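Local coordinates for protein CopN (Chlamydia pneumoniae, PDB 4NRH) that probably acts as a type III secretion gatekeeper that binds the chaperone Scc3 and so directs the export of translocator proteins, at residues A[68-71]-A[72-76]; A[82-85]-A[86-90]; A[141-144]-A[145-149]; A[186-189]-A[190-193]. All coordinates share one frame; numbering follows the deposited sequence.

Contact 1 (A[68-71]-A[72-76]); sequences LDYL and VQTTP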
ATOM      1  N   LEU A  68     -23.446  20.089 -22.800  1.00 33.38           N
ATOM      2  CA  LEU A  68     -23.687  21.497 -22.508  1.00 36.71           C
ATOM      3  C   LEU A  68     -22.445  22.346 -22.764  1.00 40.27           C
ATOM      4  O   LEU A  68     -22.545  23.456 -23.290  1.00 36.55           O
ATOM      5  CB  LEU A  68     -24.161  21.669 -21.065  1.00 36.13           C
ATOM      6  CG  LEU A  68     -25.650  21.383 -20.866  1.00 37.08           C
ATOM      7  CD1 LEU A  68     -25.959  21.117 -19.405  1.00 37.48           C
ATOM      8  CD2 LEU A  68     -26.496  22.532 -21.399  1.00 36.14           C
ATOM      9  N   ASP A  69     -21.280  21.832 -22.378  1.00 32.45           N
ATOM     10  CA  ASP A  69     -20.015  22.492 -22.692  1.00 35.19           C
ATOM     11  C   ASP A  69     -19.876  22.693 -24.197  1.00 32.37           C
ATOM     12  O   ASP A  69     -19.435  23.747 -24.653  1.00 33.12           O
ATOM     13  CB  ASP A  69     -18.828  21.686 -22.156  1.00 37.80           C
ATOM     14  CG  ASP A  69     -18.796  21.628 -20.642  1.00 36.41           C
ATOM     15  OD1 ASP A  69     -19.284  22.580 -19.998  1.00 36.61           O
ATOM     16  OD2 ASP A  69     -18.276  20.633 -20.096  1.00 40.07           O
ATOM     17  N   TYR A  70     -20.251  21.671 -24.960  1.00 28.63           N
ATOM     18  CA  TYR A  70     -20.174  21.727 -26.414  1.00 32.40           C
ATOM     19  C   TYR A  70     -21.130  22.768 -26.993  1.00 30.46           C
ATOM     20  O   TYR A  70     -20.752  23.548 -27.866  1.00 33.59           O
ATOM     21  CB  TYR A  70     -20.474  20.356 -27.027  1.00 33.83           C
ATOM     22  CG  TYR A  70     -20.947  20.441 -28.461  1.00 29.71           C
ATOM     23  CD1 TYR A  70     -20.058  20.733 -29.488  1.00 31.44           C
ATOM     24  CD2 TYR A  70     -22.283  20.241 -28.788  1.00 31.93           C
ATOM     25  CE1 TYR A  70     -20.485  20.820 -30.799  1.00 35.12           C
ATOM     26  CE2 TYR A  70     -22.718  20.326 -30.098  1.00 32.86           C
ATOM     27  CZ  TYR A  70     -21.814  20.615 -31.100  1.00 34.28           C
ATOM     28  OH  TYR A  70     -22.239  20.700 -32.406  1.00 33.29           O
ATOM     29  N   LEU A  71     -22.366  22.767 -26.502  1.00 36.44           N
ATOM     30  CA  LEU A  71     -23.396  23.675 -27.000  1.00 39.90           C
ATOM     31  C   LEU A  71     -23.008  25.134 -26.787  1.00 42.37           C
ATOM     32  O   LEU A  71     -23.173  25.965 -27.680  1.00 42.86           O
ATOM     33  CB  LEU A  71     -24.737  23.386 -26.321  1.00 36.61           C
ATOM     34  CG  LEU A  71     -25.403  22.055 -26.675  1.00 30.13           C
ATOM     35  CD1 LEU A  71     -26.642  21.833 -25.821  1.00 27.81           C
ATOM     36  CD2 LEU A  71     -25.748  22.006 -28.155  1.00 23.39           C
ATOM     37  N   VAL A  72     -22.495  25.436 -25.600  1.00 39.77           N
ATOM     38  CA  VAL A  72     -22.031  26.780 -25.282  1.00 36.01           C
ATOM     39  C   VAL A  72     -20.874  27.197 -26.189  1.00 38.52           C
ATOM     40  O   VAL A  72     -20.820  28.331 -26.667  1.00 48.27           O
ATOM     41  CB  VAL A  72     -21.589  26.879 -23.803  1.00 37.09           C
ATOM     42  CG1 VAL A  72     -20.846  28.181 -23.544  1.00 32.24           C
ATOM     43  CG2 VAL A  72     -22.793  26.757 -22.879  1.00 33.18           C
ATOM     44  N   GLN A  73     -19.961  26.265 -26.441  1.00 33.55           N
ATOM     45  CA  GLN A  73     -18.753  26.557 -27.205  1.00 31.89           C
ATOM     46  C   GLN A  73     -19.007  26.695 -28.707  1.00 32.33           C
ATOM     47  O   GLN A  73     -18.363  27.500 -29.376  1.00 37.44           O
ATOM     48  CB  GLN A  73     -17.700  25.472 -26.956  1.00 37.65           C
ATOM     49  CG  GLN A  73     -16.306  25.838 -27.447  1.00 33.79           C
ATOM     50  CD  GLN A  73     -15.285  24.749 -27.180  1.00 37.45           C
ATOM     51  OE1 GLN A  73     -15.574  23.759 -26.506  1.00 41.17           O
ATOM     52  NE2 GLN A  73     -14.081  24.926 -27.709  1.00 43.59           N
ATOM     53  N   THR A  74     -19.945  25.913 -29.235  1.00 32.44           N
ATOM     54  CA  THR A  74     -20.159  25.864 -30.679  1.00 35.32           C
ATOM     55  C   THR A  74     -21.102  26.949 -31.196  1.00 38.39           C
ATOM     56  O   THR A  74     -21.150  27.209 -32.397  1.00 46.63           O
ATOM     57  CB  THR A  74     -20.713  24.491 -31.118  1.00 40.44           C
ATOM     58  OG1 THR A  74     -20.573  24.349 -32.538  1.00 51.08           O
ATOM     59  CG2 THR A  74     -22.182  24.350 -30.741  1.00 28.94           C
ATOM     60  N   THR A  75     -21.845  27.583 -30.295  1.00 37.29           N
ATOM     61  CA  THR A  75     -22.852  28.566 -30.690  1.00 40.48           C
ATOM     62  C   THR A  75     -22.227  29.880 -31.165  1.00 50.16           C
ATOM     63  O   THR A  75     -21.592  30.590 -30.384  1.00 58.00           O
ATOM     64  CB  THR A  75     -23.827  28.853 -29.538  1.00 35.46           C
ATOM     65  OG1 THR A  75     -24.458  27.631 -29.139  1.00 34.80           O
ATOM     66  CG2 THR A  75     -24.895  29.842 -29.978  1.00 32.84           C
ATOM     67  N   PRO A  76     -22.411  30.198 -32.458  1.00 48.45           N
ATOM     68  CA  PRO A  76     -21.827  31.338 -33.181  1.00 44.75           C
ATOM     69  C   PRO A  76     -22.375  32.700 -32.732  1.00 47.89           C
ATOM     70  O   PRO A  76     -23.379  32.741 -32.021  1.00 51.72           O
ATOM     71  CB  PRO A  76     -22.211  31.047 -34.636  1.00 52.54           C
ATOM     72  CG  PRO A  76     -23.461  30.269 -34.537  1.00 53.89           C
ATOM     73  CD  PRO A  76     -23.296  29.403 -33.326  1.00 48.07           C
TER
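Y70 carries its ring trans to its own main-chain nitrogen (chi1 157°), which sends the phenol along the helix toward T74 one turn on. T74 answers with a chi1 of -165°, leaving its methyl CG2 tucked between N and C, and that methyl settles over one face of the tyrosine. The distance from T74 CG2 to the centroid of the Y70 ring is 4.0 Å, 21° off the normal and shifted toward the rim, a CH-pi contact. Beneath it T74 N bonds to Y70 O at 2.8 Å, so backbone and side chain tie the same two residues.

One residue further on, helix 61-74 comes to its end. T75, the first residue to leave helical geometry, folds its hydroxyl back: OG1 donates to L71 O at a short 2.6 Å, while T75 N reaches L71 O only weakly, at 3.3 Å. One carbonyl thus takes two bonds from one residue. V72 O is met by K83 NZ of helix 80-97, and helices 18-24 and 31-40 pack around Y70 through A19 and L34.

The chemistry is that of a helix C-terminus whose late carbonyls are answered from other directions. The threonine hydroxyl satisfies one and a lysine another, and the positive charge of that lysine would suit the negative end of the helix dipole.

Contact 2 (A[82-85]-A[86-90]); sequences LKEA and LIQAR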
ATOM      1  N   LEU A  82     -29.318  32.805 -27.852  1.00 50.84           N
ATOM      2  CA  LEU A  82     -29.237  31.379 -27.555  1.00 47.26           C
ATOM      3  C   LEU A  82     -28.042  31.076 -26.655  1.00 43.94           C
ATOM      4  O   LEU A  82     -28.159  30.321 -25.688  1.00 40.22           O
ATOM      5  CB  LEU A  82     -29.138  30.561 -28.845  1.00 39.69           C
ATOM      6  CG  LEU A  82     -29.848  29.203 -28.924  1.00 42.53           C
ATOM      7  CD1 LEU A  82     -29.016  28.212 -29.730  1.00 33.50           C
ATOM      8  CD2 LEU A  82     -30.191  28.634 -27.550  1.00 32.40           C
ATOM      9  N   LYS A  83     -26.893  31.661 -26.983  1.00 43.44           N
ATOM     10  CA  LYS A  83     -25.670  31.430 -26.221  1.00 45.20           C
ATOM     11  C   LYS A  83     -25.839  31.847 -24.765  1.00 42.60           C
ATOM     12  O   LYS A  83     -25.388  31.149 -23.858  1.00 35.35           O
ATOM     13  CB  LYS A  83     -24.489  32.176 -26.846  1.00 47.44           C
ATOM     14  CG  LYS A  83     -23.182  31.996 -26.085  1.00 51.63           C
ATOM     15  CD  LYS A  83     -21.973  32.153 -26.990  1.00 54.01           C
ATOM     16  CE  LYS A  83     -20.682  31.917 -26.221  1.00 53.36           C
ATOM     17  NZ  LYS A  83     -19.747  31.028 -26.963  1.00 60.13           N
ATOM     18  N   GLU A  84     -26.493  32.983 -24.547  1.00 45.99           N
ATOM     19  CA  GLU A  84     -26.783  33.451 -23.197  1.00 47.90           C
ATOM     20  C   GLU A  84     -27.669  32.448 -22.464  1.00 47.14           C
ATOM     21  O   GLU A  84     -27.446  32.149 -21.289  1.00 48.27           O
ATOM     22  CB  GLU A  84     -27.455  34.826 -23.230  1.00 45.90           C
ATOM     23  CG  GLU A  84     -27.829  35.358 -21.856  1.00 64.53           C
ATOM     24  CD  GLU A  84     -28.638  36.638 -21.920  1.00 78.40           C
ATOM     25  OE1 GLU A  84     -29.009  37.056 -23.037  1.00 88.42           O
ATOM     26  OE2 GLU A  84     -28.906  37.225 -20.850  1.00 79.50           O
ATOM     27  N   ALA A  85     -28.674  31.934 -23.166  1.00 42.61           N
ATOM     28  CA  ALA A  85     -29.592  30.957 -22.594  1.00 47.57           C
ATOM     29  C   ALA A  85     -28.878  29.647 -22.273  1.00 45.72           C
ATOM     30  O   ALA A  85     -29.174  28.998 -21.269  1.00 52.57           O
ATOM     31  CB  ALA A  85     -30.756  30.708 -23.542  1.00 37.15           C
ATOM     32  N   LEU A  86     -27.937  29.264 -23.130  1.00 44.38           N
ATOM     33  CA  LEU A  86     -27.172  28.034 -22.933  1.00 42.97           C
ATOM     34  C   LEU A  86     -26.240  28.129 -21.728  1.00 41.56           C
ATOM     35  O   LEU A  86     -26.094  27.169 -20.972  1.00 38.65           O
ATOM     36  CB  LEU A  86     -26.370  27.698 -24.191  1.00 31.99           C
ATOM     37  CG  LEU A  86     -27.181  27.153 -25.368  1.00 38.45           C
ATOM     38  CD1 LEU A  86     -26.389  27.253 -26.656  1.00 37.00           C
ATOM     39  CD2 LEU A  86     -27.586  25.714 -25.106  1.00 44.42           C
ATOM     40  N   ILE A  87     -25.607  29.287 -21.560  1.00 40.79           N
ATOM     41  CA  ILE A  87     -24.711  29.513 -20.431  1.00 42.45           C
ATOM     42  C   ILE A  87     -25.478  29.409 -19.114  1.00 47.90           C
ATOM     43  O   ILE A  87     -25.017  28.768 -18.167  1.00 44.45           O
ATOM     44  CB  ILE A  87     -24.019  30.888 -20.522  1.00 43.04           C
ATOM     45  CG1 ILE A  87     -23.056  30.921 -21.710  1.00 37.92           C
ATOM     46  CG2 ILE A  87     -23.270  31.201 -19.235  1.00 39.43           C
ATOM     47  CD1 ILE A  87     -22.552  32.310 -22.052  1.00 41.92           C
ATOM     48  N   GLN A  88     -26.648  30.038 -19.064  1.00 43.83           N
ATOM     49  CA  GLN A  88     -27.516  29.954 -17.893  1.00 45.91           C
ATOM     50  C   GLN A  88     -27.959  28.516 -17.647  1.00 46.85           C
ATOM     51  O   GLN A  88     -27.942  28.035 -16.513  1.00 49.90           O
ATOM     52  CB  GLN A  88     -28.744  30.854 -18.056  1.00 44.01           C
ATOM     53  CG  GLN A  88     -28.449  32.343 -18.011  1.00 60.60           C
ATOM     54  CD  GLN A  88     -29.611  33.178 -18.512  1.00 75.40           C
ATOM     55  OE1 GLN A  88     -29.431  34.103 -19.304  1.00 73.28           O
ATOM     56  NE2 GLN A  88     -30.814  32.854 -18.051  1.00 81.49           N
ATOM     57  N   ALA A  89     -28.365  27.840 -18.718  1.00 41.13           N
ATOM     58  CA  ALA A  89     -28.829  26.458 -18.636  1.00 38.20           C
ATOM     59  C   ALA A  89     -27.746  25.525 -18.101  1.00 37.27           C
ATOM     60  O   ALA A  89     -28.021  24.664 -17.265  1.00 37.78           O
ATOM     61  CB  ALA A  89     -29.306  25.981 -19.999  1.00 34.03           C
ATOM     62  N   ARG A  90     -26.521  25.696 -18.587  1.00 37.64           N
ATOM     63  CA  ARG A  90     -25.399  24.890 -18.117  1.00 35.39           C
ATOM     64  C   ARG A  90     -25.139  25.135 -16.633  1.00 41.30           C
ATOM     65  O   ARG A  90     -24.882  24.199 -15.876  1.00 48.21           O
ATOM     66  CB  ARG A  90     -24.135  25.181 -18.930  1.00 30.55           C
ATOM     67  CG  ARG A  90     -22.894  24.487 -18.382  1.00 34.47           C
ATOM     68  CD  ARG A  90     -21.699  24.624 -19.312  1.00 30.99           C
ATOM     69  NE  ARG A  90     -21.181  25.987 -19.357  1.00 56.16           N
ATOM     70  CZ  ARG A  90     -19.907  26.290 -19.583  1.00 66.15           C
ATOM     71  NH1 ARG A  90     -19.020  25.323 -19.781  1.00 62.17           N
ATOM     72  NH2 ARG A  90     -19.518  27.557 -19.606  1.00 69.39           N
TER
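The carboxylate of E84 and the amide of Q88 run alongside each other in the same direction, but their planes are turned 68° apart and do not stack. What touches is the amide oxygen on the glutamate stem: Q88 OE1 stands 3.3 Å from E84 CG. The same Q88 OE1 comes within 3.5 Å of E84 OE2; both are acceptors, so no hydrogen bond joins the two groups and the approach of the oxygens is probably mildly unfavourable.

On roughly the other side of the helix, L82 and L86 meet aliphatically, with L82 CD2 at 4.0 Å from L86 CG. L86 keeps CG beside its backbone N (chi1 -74°), which also lays that carbon against L82 O at 3.3 Å. K83 and I87 make a lighter crossing, K83 CG to I87 CD1 at 4.1 Å.

Regular i to i+4 backbone bonds run beneath, such as L86 N to L82 O at 2.8 Å. L86 presses on L71 of helix 61-74 and on I50 of helix 47-57, and A85 and A89 also meet I50. R90 forms a salt bridge to D69.

This is the layout of an amphipathic helix in an all-helical bundle, with leucine and alanine turned inward and E84 and Q88 outward.

Contact 3 (A[141-144]-A[145-149]); sequences QLLS and MLQDR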
ATOM      1  N   GLN A 141     -14.615  -1.620   4.869  1.00 41.13           N
ATOM      2  CA  GLN A 141     -15.840  -1.128   4.247  1.00 41.40           C
ATOM      3  C   GLN A 141     -15.717  -1.141   2.727  1.00 40.17           C
ATOM      4  O   GLN A 141     -16.673  -1.465   2.022  1.00 35.08           O
ATOM      5  CB  GLN A 141     -16.174   0.280   4.743  1.00 30.15           C
ATOM      6  CG  GLN A 141     -16.559   0.335   6.214  1.00 34.70           C
ATOM      7  CD  GLN A 141     -16.699   1.754   6.731  1.00 49.04           C
ATOM      8  OE1 GLN A 141     -16.145   2.692   6.161  1.00 48.27           O
ATOM      9  NE2 GLN A 141     -17.442   1.915   7.819  1.00 59.16           N
ATOM     10  N   LEU A 142     -14.539  -0.779   2.228  1.00 41.04           N
ATOM     11  CA  LEU A 142     -14.260  -0.856   0.799  1.00 38.71           C
ATOM     12  C   LEU A 142     -14.333  -2.299   0.307  1.00 42.02           C
ATOM     13  O   LEU A 142     -14.853  -2.568  -0.774  1.00 39.31           O
ATOM     14  CB  LEU A 142     -12.886  -0.260   0.481  1.00 40.14           C
ATOM     15  CG  LEU A 142     -12.744   1.257   0.630  1.00 42.55           C
ATOM     16  CD1 LEU A 142     -11.323   1.697   0.316  1.00 35.28           C
ATOM     17  CD2 LEU A 142     -13.741   1.977  -0.265  1.00 37.99           C
ATOM     18  N   LEU A 143     -13.811  -3.223   1.108  1.00 40.76           N
ATOM     19  CA  LEU A 143     -13.821  -4.638   0.755  1.00 37.50           C
ATOM     20  C   LEU A 143     -15.241  -5.186   0.663  1.00 38.72           C
ATOM     21  O   LEU A 143     -15.610  -5.807  -0.334  1.00 31.29           O
ATOM     22  CB  LEU A 143     -13.017  -5.453   1.770  1.00 32.18           C
ATOM     23  CG  LEU A 143     -12.971  -6.960   1.505  1.00 34.88           C
ATOM     24  CD1 LEU A 143     -12.226  -7.258   0.212  1.00 38.23           C
ATOM     25  CD2 LEU A 143     -12.343  -7.702   2.676  1.00 40.13           C
ATOM     26  N   SER A 144     -16.030  -4.952   1.709  1.00 35.38           N
ATOM     27  CA  SER A 144     -17.424  -5.384   1.745  1.00 41.95           C
ATOM     28  C   SER A 144     -18.208  -4.808   0.572  1.00 46.89           C
ATOM     29  O   SER A 144     -19.076  -5.471   0.003  1.00 58.23           O
ATOM     30  CB  SER A 144     -18.081  -4.975   3.064  1.00 43.83           C
ATOM     31  OG  SER A 144     -17.317  -5.417   4.172  1.00 58.44           O
ATOM     32  N   MET A 145     -17.896  -3.564   0.225  1.00 42.79           N
ATOM     33  CA  MET A 145     -18.542  -2.879  -0.887  1.00 45.42           C
ATOM     34  C   MET A 145     -18.264  -3.588  -2.210  1.00 52.85           C
ATOM     35  O   MET A 145     -19.177  -3.839  -2.996  1.00 55.07           O
ATOM     36  CB  MET A 145     -18.076  -1.424  -0.953  1.00 44.77           C
ATOM     37  CG  MET A 145     -18.818  -0.570  -1.963  1.00 45.07           C
ATOM     38  SD  MET A 145     -18.197   1.121  -2.005  1.00 93.21           S
ATOM     39  CE  MET A 145     -18.231   1.532  -0.263  1.00 27.47           C
ATOM     40  N   LEU A 146     -16.995  -3.903  -2.451  1.00 42.30           N
ATOM     41  CA  LEU A 146     -16.579  -4.554  -3.690  1.00 35.38           C
ATOM     42  C   LEU A 146     -17.010  -6.019  -3.758  1.00 33.18           C
ATOM     43  O   LEU A 146     -17.218  -6.560  -4.843  1.00 44.78           O
ATOM     44  CB  LEU A 146     -15.059  -4.461  -3.856  1.00 37.63           C
ATOM     45  CG  LEU A 146     -14.462  -3.259  -4.592  1.00 44.60           C
ATOM     46  CD1 LEU A 146     -14.828  -1.942  -3.926  1.00 55.52           C
ATOM     47  CD2 LEU A 146     -12.950  -3.404  -4.696  1.00 38.89           C
ATOM     48  N   GLN A 147     -17.132  -6.656  -2.596  1.00 32.59           N
ATOM     49  CA  GLN A 147     -17.370  -8.096  -2.525  1.00 35.70           C
ATOM     50  C   GLN A 147     -18.701  -8.525  -3.137  1.00 54.19           C
ATOM     51  O   GLN A 147     -18.810  -9.620  -3.692  1.00 59.09           O
ATOM     52  CB  GLN A 147     -17.296  -8.567  -1.070  1.00 40.35           C
ATOM     53  CG  GLN A 147     -15.893  -8.948  -0.619  1.00 45.83           C
ATOM     54  CD  GLN A 147     -15.866  -9.524   0.782  1.00 47.33           C
ATOM     55  OE1 GLN A 147     -16.675  -9.153   1.633  1.00 51.88           O
ATOM     56  NE2 GLN A 147     -14.933 -10.436   1.029  1.00 49.57           N
ATOM     57  N   ASP A 148     -19.710  -7.667  -3.036  1.00 55.83           N
ATOM     58  CA  ASP A 148     -21.028  -7.977  -3.579  1.00 74.07           C
ATOM     59  C   ASP A 148     -21.120  -7.675  -5.071  1.00 74.66           C
ATOM     60  O   ASP A 148     -21.917  -8.282  -5.787  1.00 87.49           O
ATOM     61  CB  ASP A 148     -22.112  -7.197  -2.830  1.00 84.34           C
ATOM     62  CG  ASP A 148     -22.067  -7.429  -1.334  1.00 88.29           C
ATOM     63  OD1 ASP A 148     -21.750  -8.564  -0.916  1.00 89.02           O
ATOM     64  OD2 ASP A 148     -22.356  -6.480  -0.578  1.00 87.86           O
ATOM     65  N   ARG A 149     -20.304  -6.733  -5.532  1.00 60.22           N
ATOM     66  CA  ARG A 149     -20.421  -6.214  -6.891  1.00 51.72           C
ATOM     67  C   ARG A 149     -19.458  -6.844  -7.895  1.00 50.12           C
ATOM     68  O   ARG A 149     -19.766  -6.923  -9.084  1.00 49.41           O
ATOM     69  CB  ARG A 149     -20.222  -4.698  -6.875  1.00 48.72           C
ATOM     70  CG  ARG A 149     -21.279  -3.962  -6.069  1.00 55.93           C
ATOM     71  CD  ARG A 149     -20.915  -2.505  -5.846  1.00 65.39           C
ATOM     72  NE  ARG A 149     -21.420  -2.021  -4.564  1.00 68.41           N
ATOM     73  CZ  ARG A 149     -21.522  -0.736  -4.240  1.00 64.90           C
ATOM     74  NH1 ARG A 149     -21.149   0.195  -5.106  1.00 60.75           N
ATOM     75  NH2 ARG A 149     -21.994  -0.385  -3.051  1.00 66.24           N
TER
HETATM   76  O   HOH W   1     -15.760  -7.751   4.404  1.00 55.24           O
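S144 OG is gripped by two partners, D140 O one turn back in the helix and a water at 2.8 Å that bridges to Q147. The water donates to the amide: its oxygen lies 3.2 Å from Q147 OE1. S144 places the hydroxyl beside its own backbone N (chi1 -53°), facing back down the helix toward D140 and still within range of the bridging water. The glutamine is fixed at its other end only lightly, by a weak bond from Q147 NE2 to Y152 OH.

The amide also leans on an aliphatic neighbour. L143 and Q147 cross at a slant, L143 CG meeting Q147 CD at 3.9 Å, while Q147 N bonds to L143 O at 2.9 Å and Q147 CG rests on the same carbonyl oxygen. L146, on another side of the helix, brings CD1 to 3.2 Å from L142 O.

M145 runs out extended from the backbone (chi1 -173°) and bends only at its last torsion. Within 145-149 itself, M145 CG covers part of one face of the R149 guanidinium, 3.4 Å above the plane and offset toward the rim. R149 NH1 forms a salt bridge with E131 of helix 122-133, and M145 packs on L128 and V132 of that same helix.

The chemistry is therefore split by direction. L142, L146 and M145 supply apolar contact with neighbouring helices, whereas S144, Q147 and one water make a modest polar bridge. Q147 belongs to both kinds of contact, its amide carbon resting on the L143 branch while OE1 takes the hydrogen of the water.

Contact 4 (A[186-189]-A[190-193]); sequences MTET and RNLQ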
ATOM      1  N   MET A 186      -7.067   7.231  -0.138  1.00 31.39           N
ATOM      2  CA  MET A 186      -6.017   6.570  -0.907  1.00 32.47           C
ATOM      3  C   MET A 186      -5.249   5.591  -0.028  1.00 42.50           C
ATOM      4  O   MET A 186      -4.879   4.507  -0.476  1.00 40.06           O
ATOM      5  CB  MET A 186      -5.068   7.599  -1.526  1.00 32.72           C
ATOM      6  CG  MET A 186      -5.715   8.460  -2.604  1.00 33.62           C
ATOM      7  SD  MET A 186      -4.599   9.659  -3.357  1.00 42.50           S
ATOM      8  CE  MET A 186      -3.692   8.612  -4.492  1.00 48.14           C
ATOM      9  N   THR A 187      -5.005   5.983   1.220  1.00 37.88           N
ATOM     10  CA  THR A 187      -4.340   5.111   2.183  1.00 31.88           C
ATOM     11  C   THR A 187      -5.156   3.843   2.422  1.00 33.14           C
ATOM     12  O   THR A 187      -4.617   2.736   2.408  1.00 33.27           O
ATOM     13  CB  THR A 187      -4.107   5.830   3.529  1.00 34.53           C
ATOM     14  OG1 THR A 187      -3.205   6.928   3.340  1.00 37.37           O
ATOM     15  CG2 THR A 187      -3.516   4.871   4.555  1.00 28.52           C
ATOM     16  N   GLU A 188      -6.457   4.015   2.637  1.00 41.41           N
ATOM     17  CA  GLU A 188      -7.362   2.892   2.857  1.00 33.66           C
ATOM     18  C   GLU A 188      -7.468   1.998   1.625  1.00 41.26           C
ATOM     19  O   GLU A 188      -7.575   0.778   1.742  1.00 33.58           O
ATOM     20  CB  GLU A 188      -8.753   3.392   3.260  1.00 31.36           C
ATOM     21  CG  GLU A 188      -8.811   4.066   4.626  1.00 45.22           C
ATOM     22  CD  GLU A 188      -8.339   3.164   5.756  1.00 52.75           C
ATOM     23  OE1 GLU A 188      -8.489   1.928   5.642  1.00 54.57           O
ATOM     24  OE2 GLU A 188      -7.817   3.692   6.759  1.00 57.82           O
ATOM     25  N   THR A 189      -7.438   2.611   0.446  1.00 25.61           N
ATOM     26  CA  THR A 189      -7.532   1.863  -0.801  1.00 37.51           C
ATOM     27  C   THR A 189      -6.244   1.079  -1.052  1.00 34.60           C
ATOM     28  O   THR A 189      -6.277  -0.033  -1.581  1.00 39.43           O
ATOM     29  CB  THR A 189      -7.821   2.791  -1.998  1.00 39.01           C
ATOM     30  OG1 THR A 189      -9.024   3.529  -1.751  1.00 39.07           O
ATOM     31  CG2 THR A 189      -7.983   1.986  -3.280  1.00 38.14           C
ATOM     32  N   ARG A 190      -5.111   1.659  -0.664  1.00 30.93           N
ATOM     33  CA  ARG A 190      -3.837   0.948  -0.719  1.00 36.58           C
ATOM     34  C   ARG A 190      -3.862  -0.265   0.207  1.00 28.90           C
ATOM     35  O   ARG A 190      -3.335  -1.324  -0.129  1.00 34.65           O
ATOM     36  CB  ARG A 190      -2.672   1.875  -0.356  1.00 29.23           C
ATOM     37  CG  ARG A 190      -2.330   2.889  -1.436  1.00 30.67           C
ATOM     38  CD  ARG A 190      -1.111   3.714  -1.054  1.00 34.80           C
ATOM     39  NE  ARG A 190      -0.661   4.562  -2.153  1.00 39.12           N
ATOM     40  CZ  ARG A 190      -0.795   5.884  -2.181  1.00 43.59           C
ATOM     41  NH1 ARG A 190      -1.366   6.517  -1.165  1.00 36.44           N
ATOM     42  NH2 ARG A 190      -0.357   6.574  -3.227  1.00 43.36           N
ATOM     43  N   ASN A 191      -4.470  -0.098   1.377  1.00 26.15           N
ATOM     44  CA  ASN A 191      -4.647  -1.203   2.309  1.00 30.95           C
ATOM     45  C   ASN A 191      -5.557  -2.277   1.725  1.00 36.23           C
ATOM     46  O   ASN A 191      -5.357  -3.467   1.959  1.00 39.39           O
ATOM     47  CB  ASN A 191      -5.212  -0.702   3.640  1.00 35.29           C
ATOM     48  CG  ASN A 191      -4.232   0.175   4.395  1.00 32.58           C
ATOM     49  OD1 ASN A 191      -3.046   0.226   4.065  1.00 42.32           O
ATOM     50  ND2 ASN A 191      -4.724   0.871   5.413  1.00 35.48           N
ATOM     51  N   LEU A 192      -6.565  -1.845   0.971  1.00 33.61           N
ATOM     52  CA  LEU A 192      -7.455  -2.766   0.271  1.00 32.61           C
ATOM     53  C   LEU A 192      -6.680  -3.611  -0.734  1.00 31.05           C
ATOM     54  O   LEU A 192      -6.875  -4.823  -0.819  1.00 35.11           O
ATOM     55  CB  LEU A 192      -8.579  -2.004  -0.435  1.00 26.83           C
ATOM     56  CG  LEU A 192      -9.494  -2.849  -1.325  1.00 30.90           C
ATOM     57  CD1 LEU A 192     -10.162  -3.951  -0.515  1.00 36.04           C
ATOM     58  CD2 LEU A 192     -10.532  -1.982  -2.019  1.00 43.93           C
ATOM     59  N   GLN A 193      -5.810  -2.959  -1.499  1.00 29.61           N
ATOM     60  CA  GLN A 193      -5.008  -3.645  -2.506  1.00 34.60           C
ATOM     61  C   GLN A 193      -4.084  -4.678  -1.868  1.00 29.29           C
ATOM     62  O   GLN A 193      -3.807  -5.721  -2.457  1.00 30.23           O
ATOM     63  CB  GLN A 193      -4.190  -2.638  -3.318  1.00 33.37           C
ATOM     64  CG  GLN A 193      -5.031  -1.705  -4.174  1.00 29.51           C
ATOM     65  CD  GLN A 193      -4.191  -0.861  -5.112  1.00 44.39           C
ATOM     66  OE1 GLN A 193      -3.158  -0.317  -4.721  1.00 40.50           O
ATOM     67  NE2 GLN A 193      -4.630  -0.751  -6.361  1.00 41.11           N
TER
HETATM   68  O   HOH W   2      -1.025   5.874   2.070  1.00 38.48           O
HETATM   69  O   HOH W   3      -7.101   0.128   7.330  1.00 46.13           O
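R190 lies back across M186: the arginine's NH1 is 3.9 Å from M186 CB, and its NH2 is 4.1 Å from M186 CE. The arm is extended from CG to NE, starting with CG beside the backbone N (chi1 -73°), which sets R190 CG against M186 O at 3.2 Å. Alongside, a water bonded to T187 OG1 at 2.7 Å accepts a weak bond from R190 NH1.

One residue over, E188 and N191 face each other with carboxylate and amide planes almost perpendicular, 88° apart. Direct contact is loose, so a second water closes the gap, donating to E188 OE1 at 2.8 Å and accepting from N191 ND2 at 3.1 Å. E188 folds back at chi2 (-58°) to present that oxygen.

Further out, R279 donates through NE to N191 OD1, holding the amide's other end, and T187 OG1 is anchored on Q183 O. T189 turns to M163 and M166 of helix 152-172. Across the subunit boundary, D24 of the chaperone chain forms a salt bridge to R190 NE through OD2 and gives its N to Q193 OE1.

Different sides of the long helix 179-215 are thus at work: T189 and L192 pack into the helical body of CopN, and R190 and Q193 form part of the chaperone-binding surface of the complex.

Contacts 1 and 2 sit on successive helices, 61-74 and 80-97, with centres about 9 Å apart. They touch one another, in part through L86 CD1, which packs against T75 OG1 at 3.2 Å. Contact 1 is the more buried, and contact 2 keeps a polar flank on the outside. Contacts 3 and 4 lie near the middle of the chain and interlock where L142 and L146 press on L192; the centres of contacts 1 and 3 are about 40 Å apart. Both of these central contacts include bridging waters, whereas contacts 1 and 2 are made by direct touches. Only contact 4 reaches the chaperone, where R190 and Q193 meet D24 of the chaperone chain.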